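Local coordinates for heme-binding protein A / AI-2 binding protein A (Helicobacter pylori SS1, PDB 6OFQ) that binds peptides in the periplasm, here the tetrapeptide STSA, and probably delivers them to an ABC transporter for uptake, at residues A[308-311]-A[312-316]. Numbering follows the deposited sequence.
Sequences PLVR and LAINH
Asn-315 grips the carbonyl of Arg-311 twice in the first turns of helix 308-317, a short helix of this type II periplasmic binding protein that packs between helix 357-366, where Leu-309 and Ala-313 both rest on Leu-363, and strand 497-510. The backbone bonds come first: Leu-312 N to Pro-308 O (2.9 Å), Ala-313 N to Leu-309 O, Ile-314 N to Val-310 O and Asn-315 N to Arg-311 O make four successive i to i+4 links of a regular alpha helix. The side chain of Leu-312 lies alongside the same carbonyl that its own N bonds, with CG 3.3 Å from Pro-308 O.

Of the two apolar side-chain contacts, one is spaced i to i+4 and the other i to i+3. Val-310 CG1, anti to its own N (chi1 172°), meets Ile-314 CD1 at 4.0 Å, the two side chains crossing at a slant. Leu-309 CD2 and Leu-312 CD1 come together more loosely at 4.4 Å.

The polar side chains tie this helix to its surroundings. Arg-311 bends at chi3 (-59°), turning one guanidinium face back over Pro-308, whose CA sits 3.8 Å above the group's centre. Its NH1 and NH2 bond to the carbonyls of Phe-305 and Asp-494, which should fix the orientation of the buried group. Asn-315 ND2 likewise bonds to the carbonyl of Tyr-497, joining helix to strand. Within the helix, ND2 donates to Arg-311 O at 2.8 Å, nearly straight but from well above the carbonyl plane, while Asn-315 N reaches that oxygen from the opposite face.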
ATOM      1  N   PRO A 308      -2.327   3.271 -28.411  1.00  9.71           N
ATOM      2  CA  PRO A 308      -3.508   2.686 -27.838  1.00 10.55           C
ATOM      3  C   PRO A 308      -3.894   1.377 -28.516  1.00  9.11           C
ATOM      4  O   PRO A 308      -4.452   0.502 -27.889  1.00  8.65           O
ATOM      5  CB  PRO A 308      -4.630   3.751 -28.008  1.00 11.38           C
ATOM      6  CG  PRO A 308      -3.862   4.979 -28.239  1.00 13.86           C
ATOM      7  CD  PRO A 308      -2.519   4.687 -28.813  1.00 12.11           C
ATOM      8  N   LEU A 309      -3.692   1.265 -29.832  1.00  8.24           N
ATOM      9  CA  LEU A 309      -4.163   0.056 -30.519  1.00  8.56           C
ATOM     10  C   LEU A 309      -3.314  -1.130 -30.093  1.00  7.23           C
ATOM     11  O   LEU A 309      -3.836  -2.250 -30.016  1.00  7.00           O
ATOM     12  CB  LEU A 309      -4.057   0.200 -32.021  1.00  8.76           C
ATOM     13  CG  LEU A 309      -5.054   1.155 -32.665  1.00 10.67           C
ATOM     14  CD1 LEU A 309      -5.008   1.040 -34.172  1.00 12.60           C
ATOM     15  CD2 LEU A 309      -6.474   1.132 -32.141  1.00 14.53           C
ATOM     16  N   VAL A 310      -2.033  -0.898 -29.829  1.00  7.04           N
ATOM     17  CA  VAL A 310      -1.195  -1.965 -29.281  1.00  6.70           C
ATOM     18  C   VAL A 310      -1.683  -2.413 -27.918  1.00  6.42           C
ATOM     19  O   VAL A 310      -1.785  -3.626 -27.569  1.00  6.34           O
ATOM     20  CB  VAL A 310       0.287  -1.582 -29.267  1.00  6.66           C
ATOM     21  CG1 VAL A 310       1.091  -2.638 -28.507  1.00  6.39           C
ATOM     22  CG2 VAL A 310       0.872  -1.472 -30.677  1.00  7.33           C
ATOM     23  N   ARG A 311      -1.977  -1.402 -27.110  1.00  5.70           N
ATOM     24  CA  ARG A 311      -2.505  -1.684 -25.777  1.00  5.83           C
ATOM     25  C   ARG A 311      -3.762  -2.518 -25.808  1.00  6.68           C
ATOM     26  O   ARG A 311      -3.963  -3.449 -25.001  1.00  6.26           O
ATOM     27  CB  ARG A 311      -2.590  -0.423 -24.937  1.00  5.91           C
ATOM     28  CG  ARG A 311      -1.321   0.355 -24.763  1.00  5.96           C
ATOM     29  CD  ARG A 311      -1.405   1.418 -23.701  1.00  6.10           C
ATOM     30  NE  ARG A 311      -2.426   2.429 -23.919  1.00  6.05           N
ATOM     31  CZ  ARG A 311      -2.191   3.652 -24.362  1.00  6.98           C
ATOM     32  NH1 ARG A 311      -1.035   4.051 -24.841  1.00  7.36           N
ATOM     33  NH2 ARG A 311      -3.233   4.457 -24.445  1.00  7.15           N
ATOM     34  N   LEU A 312      -4.687  -2.077 -26.656  1.00  6.58           N
ATOM     35  CA  LEU A 312      -5.921  -2.795 -26.801  1.00  7.08           C
ATOM     36  C   LEU A 312      -5.686  -4.220 -27.286  1.00  6.65           C
ATOM     37  O   LEU A 312      -6.319  -5.140 -26.798  1.00  7.35           O
ATOM     38  CB  LEU A 312      -6.897  -2.030 -27.698  1.00  7.79           C
ATOM     39  CG  LEU A 312      -7.439  -0.737 -27.114  1.00  9.38           C
ATOM     40  CD1 LEU A 312      -8.089   0.088 -28.199  1.00 10.66           C
ATOM     41  CD2 LEU A 312      -8.471  -1.016 -26.041  1.00 10.15           C
ATOM     42  N   ALA A 313      -4.764  -4.397 -28.224  1.00  6.43           N
ATOM     43  CA  ALA A 313      -4.502  -5.754 -28.704  1.00  7.01           C
ATOM     44  C   ALA A 313      -4.067  -6.671 -27.574  1.00  7.72           C
ATOM     45  O   ALA A 313      -4.558  -7.785 -27.408  1.00  8.12           O
ATOM     46  CB  ALA A 313      -3.427  -5.640 -29.767  1.00  7.18           C
ATOM     47  N   ILE A 314      -3.167  -6.143 -26.762  1.00  7.11           N
ATOM     48  CA  ILE A 314      -2.626  -6.877 -25.594  1.00  6.66           C
ATOM     49  C   ILE A 314      -3.769  -7.180 -24.625  1.00  7.76           C
ATOM     50  O   ILE A 314      -3.878  -8.334 -24.173  1.00  8.79           O
ATOM     51  CB  ILE A 314      -1.513  -6.077 -24.907  1.00  6.99           C
ATOM     52  CG1 ILE A 314      -0.253  -6.033 -25.799  1.00  7.37           C
ATOM     53  CG2 ILE A 314      -1.149  -6.654 -23.530  1.00  7.92           C
ATOM     54  CD1 ILE A 314       0.866  -5.117 -25.363  1.00  7.36           C
ATOM     55  N   ASN A 315      -4.680  -6.225 -24.387  1.00  7.49           N
ATOM     56  CA  ASN A 315      -5.864  -6.450 -23.558  1.00  8.80           C
ATOM     57  C   ASN A 315      -6.738  -7.579 -24.066  1.00  9.79           C
ATOM     58  O   ASN A 315      -7.207  -8.386 -23.271  1.00 11.41           O
ATOM     59  CB  ASN A 315      -6.683  -5.175 -23.366  1.00  8.65           C
ATOM     60  CG  ASN A 315      -6.190  -4.268 -22.215  1.00  9.31           C
ATOM     61  OD1 ASN A 315      -6.864  -4.142 -21.159  1.00 11.18           O
ATOM     62  ND2 ASN A 315      -5.172  -3.481 -22.441  1.00  7.65           N
ATOM     63  N   HIS A 316      -6.930  -7.673 -25.380  1.00  8.12           N
ATOM     64  CA  HIS A 316      -7.781  -8.705 -25.966  1.00  7.75           C
ATOM     65  C   HIS A 316      -7.074 -10.044 -26.085  1.00  8.39           C
ATOM     66  O   HIS A 316      -7.710 -11.040 -26.445  1.00  8.37           O
ATOM     67  CB  HIS A 316      -8.283  -8.276 -27.355  1.00  8.01           C
ATOM     68  CG  HIS A 316      -9.301  -7.179 -27.367  1.00  8.37           C
ATOM     69  ND1 HIS A 316     -10.563  -7.323 -26.857  1.00  9.43           N
ATOM     70  CD2 HIS A 316      -9.192  -5.882 -27.729  1.00  9.47           C
ATOM     71  CE1 HIS A 316     -11.220  -6.176 -26.949  1.00 11.06           C
ATOM     72  NE2 HIS A 316     -10.396  -5.276 -27.460  1.00  9.85           N
TER